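Local coordinates for porin protein associated with imipenem resistance (Acinetobacter baumannii, PDB 4FUV) that forms an eight-stranded beta-barrel in the outer membrane and probably takes part in the uptake of ornithine and the carbapenem imipenem, at residues Leu95-Gly100 against Pro148-Gly153. Residues are numbered along the deposited sequence; the frame is centred on the assembly and turned at random.
Sequences LYVAAG and PYLGFG. With C8E ((hydroxyethyloxy)tri(ethyloxy)octane), chain K; C8E ((hydroxyethyloxy)tri(ethyloxy)octane), chain J.
The Y96 ring lies over G153, whose CA sits 3.6 Å from the ring centroid, 19° off the normal: a CH-pi contact over one face, offset toward the CE1-CZ rim. With chi1 at 67°, CG stands between the backbone N and the carbonyl carbon, and the ring crosses to the neighbouring strand, where a glycine leaves room for it. The Y149 ring, on the same face of the sheet, receives A98 CB at its edge, 3.9 Å from CE2. G151, the partner of A98, has no side chain, and a CB on it would run too close to Y149 OH. On the other face, the F152 ring has C10 of one detergent molecule in plane at its edge, 3.5 Å from CE1, while V97 CG2 approaches CE2 obliquely. CG2, anti to the backbone N of V97, also meets L150 CD1 at 3.9 Å. C17 of a second detergent touches P148 CD. The backbones run antiparallel at 166°, with Y96-G153, A98-G151 and G100-Y149 as hydrogen-bonded pairs, two bonds each; V97-F152 and A99-L150 are the non-hydrogen-bonded pairs between them. The shortest bond, Y149 N to G100 O, is 2.7 Å. The alternation fits a transmembrane barrel: V97, A99, L150 and F152 lie on the outer face, where detergent touches L150 and F152, and probably face lipid in the membrane, whereas Y96, A98 and Y149 point inward. There both tyrosine hydroxyls hydrogen-bond one carboxylate, E167, Y96 OH to OE1 and Y149 OH to OE2, which ties the two rings to strand 162-172. Y171 of that strand also meets the Y149 ring. Backbone bonds continue the barrel wall, from V97 and A99 to strand 64-81 and from P148, L150 and F152 to strand 162-172.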
loop_
_atom_site.group_PDB
_atom_site.type_symbol
_atom_site.label_atom_id
_atom_site.label_comp_id
_atom_site.label_asym_id
_atom_site.label_seq_id
_atom_site.Cartn_x
_atom_site.Cartn_y
_atom_site.Cartn_z
ATOM N N LEU A 95 -5.924 30.569 6.751
ATOM C CA LEU A 95 -4.654 29.969 7.182
ATOM C C LEU A 95 -4.146 30.559 8.511
ATOM O O LEU A 95 -4.045 31.783 8.667
ATOM C CB LEU A 95 -3.595 30.121 6.086
ATOM C CG LEU A 95 -3.837 29.357 4.787
ATOM C CD1 LEU A 95 -2.887 29.882 3.693
ATOM C CD2 LEU A 95 -3.618 27.864 4.995
ATOM N N TYR A 96 -3.828 29.705 9.477
ATOM C CA TYR A 96 -3.365 30.229 10.755
ATOM C C TYR A 96 -2.343 29.344 11.460
ATOM O O TYR A 96 -2.287 28.140 11.236
ATOM C CB TYR A 96 -4.537 30.522 11.707
ATOM C CG TYR A 96 -5.312 29.304 12.208
ATOM C CD1 TYR A 96 -6.364 28.774 11.468
ATOM C CD2 TYR A 96 -5.010 28.702 13.439
ATOM C CE1 TYR A 96 -7.098 27.680 11.923
ATOM C CE2 TYR A 96 -5.740 27.589 13.902
ATOM C CZ TYR A 96 -6.780 27.092 13.129
ATOM O OH TYR A 96 -7.507 25.995 13.539
ATOM N N VAL A 97 -1.539 29.964 12.316
ATOM C CA VAL A 97 -0.694 29.217 13.241
ATOM C C VAL A 97 -1.283 29.362 14.634
ATOM O O VAL A 97 -1.659 30.473 15.058
ATOM C CB VAL A 97 0.791 29.690 13.210
ATOM C CG1 VAL A 97 0.870 31.177 13.356
ATOM C CG2 VAL A 97 1.612 29.006 14.313
ATOM N N ALA A 98 -1.412 28.230 15.308
ATOM C CA ALA A 98 -1.937 28.142 16.673
ATOM C C ALA A 98 -0.798 27.944 17.669
ATOM O O ALA A 98 0.063 27.072 17.498
ATOM C CB ALA A 98 -2.921 26.968 16.783
ATOM N N ALA A 99 -0.806 28.742 18.723
ATOM C CA ALA A 99 0.156 28.588 19.790
ATOM C C ALA A 99 -0.579 28.792 21.101
ATOM O O ALA A 99 -1.326 29.752 21.267
ATOM C CB ALA A 99 1.257 29.587 19.654
ATOM N N GLY A 100 -0.358 27.891 22.038
ATOM C CA GLY A 100 -1.037 27.992 23.315
ATOM C C GLY A 100 -0.677 26.884 24.265
ATOM O O GLY A 100 0.463 26.385 24.277
ATOM N N PRO A 148 2.491 23.005 26.603
ATOM C CA PRO A 148 2.531 23.961 25.495
ATOM C C PRO A 148 2.085 23.273 24.215
ATOM O O PRO A 148 2.269 22.056 24.065
ATOM C CB PRO A 148 4.022 24.316 25.381
ATOM C CG PRO A 148 4.665 23.765 26.594
ATOM C CD PRO A 148 3.838 22.610 27.037
ATOM N N TYR A 149 1.511 24.051 23.309
ATOM C CA TYR A 149 0.969 23.542 22.066
ATOM C C TYR A 149 1.411 24.425 20.908
ATOM O O TYR A 149 1.470 25.641 21.042
ATOM C CB TYR A 149 -0.571 23.591 22.122
ATOM C CG TYR A 149 -1.238 23.143 20.834
ATOM C CD1 TYR A 149 -1.261 21.794 20.465
ATOM C CD2 TYR A 149 -1.868 24.059 19.997
ATOM C CE1 TYR A 149 -1.887 21.377 19.280
ATOM C CE2 TYR A 149 -2.501 23.653 18.824
ATOM C CZ TYR A 149 -2.494 22.313 18.463
ATOM O OH TYR A 149 -3.116 21.907 17.297
ATOM N N LEU A 150 1.695 23.808 19.769
ATOM C CA LEU A 150 1.950 24.533 18.533
ATOM C C LEU A 150 1.222 23.777 17.444
ATOM O O LEU A 150 1.272 22.552 17.402
ATOM C CB LEU A 150 3.456 24.588 18.207
ATOM C CG LEU A 150 3.797 25.214 16.850
ATOM C CD1 LEU A 150 3.435 26.703 16.846
ATOM C CD2 LEU A 150 5.276 25.000 16.402
ATOM N N GLY A 151 0.548 24.489 16.558
ATOM C CA GLY A 151 -0.161 23.819 15.487
ATOM C C GLY A 151 -0.400 24.742 14.329
ATOM O O GLY A 151 -0.119 25.934 14.421
ATOM N N PHE A 152 -0.923 24.191 13.240
ATOM C CA PHE A 152 -1.226 24.984 12.057
ATOM C C PHE A 152 -2.608 24.603 11.562
ATOM O O PHE A 152 -2.971 23.424 11.549
ATOM C CB PHE A 152 -0.167 24.757 10.966
ATOM C CG PHE A 152 1.244 24.967 11.450
ATOM C CD1 PHE A 152 1.952 23.928 12.055
ATOM C CD2 PHE A 152 1.853 26.206 11.337
ATOM C CE1 PHE A 152 3.240 24.126 12.525
ATOM C CE2 PHE A 152 3.153 26.408 11.798
ATOM C CZ PHE A 152 3.845 25.369 12.390
ATOM N N GLY A 153 -3.396 25.601 11.176
ATOM C CA GLY A 153 -4.784 25.353 10.813
ATOM C C GLY A 153 -5.194 25.965 9.489
ATOM O O GLY A 153 -4.546 26.907 8.972
HETATM C C8 C8E K . 6.344 24.363 22.376
HETATM O O9 C8E K . 7.623 23.930 22.837
HETATM C C10 C8E K . 7.878 24.328 24.176
HETATM C C11 C8E K . 9.258 23.843 24.605
HETATM O O12 C8E K . 9.739 24.679 25.642
HETATM C C13 C8E K . 9.237 24.295 26.913
HETATM O O15 C8E K . 7.390 23.628 29.424
HETATM C C16 C8E K . 6.401 22.862 30.095
HETATM C C17 C8E K . 6.243 21.561 29.320
HETATM O O18 C8E K . 5.662 20.570 30.141
HETATM C C19 C8E K . 5.910 19.278 29.626
HETATM C C20 C8E K . 7.307 18.820 30.046
HETATM O O21 C8E K . 7.266 17.532 30.629
HETATM C C8 C8E J . 4.193 21.184 15.413
HETATM O O9 C8E J . 3.270 20.431 14.641
HETATM C C10 C8E J . 3.451 20.661 13.251
HETATM C C11 C8E J . 3.018 19.413 12.476
HETATM O O18 C8E J . 5.986 15.745 16.697
HETATM C C19 C8E J . 7.234 16.371 16.523
HETATM C C20 C8E J . 6.953 17.863 16.403
HETATM O O21 C8E J . 7.342 18.463 17.619
#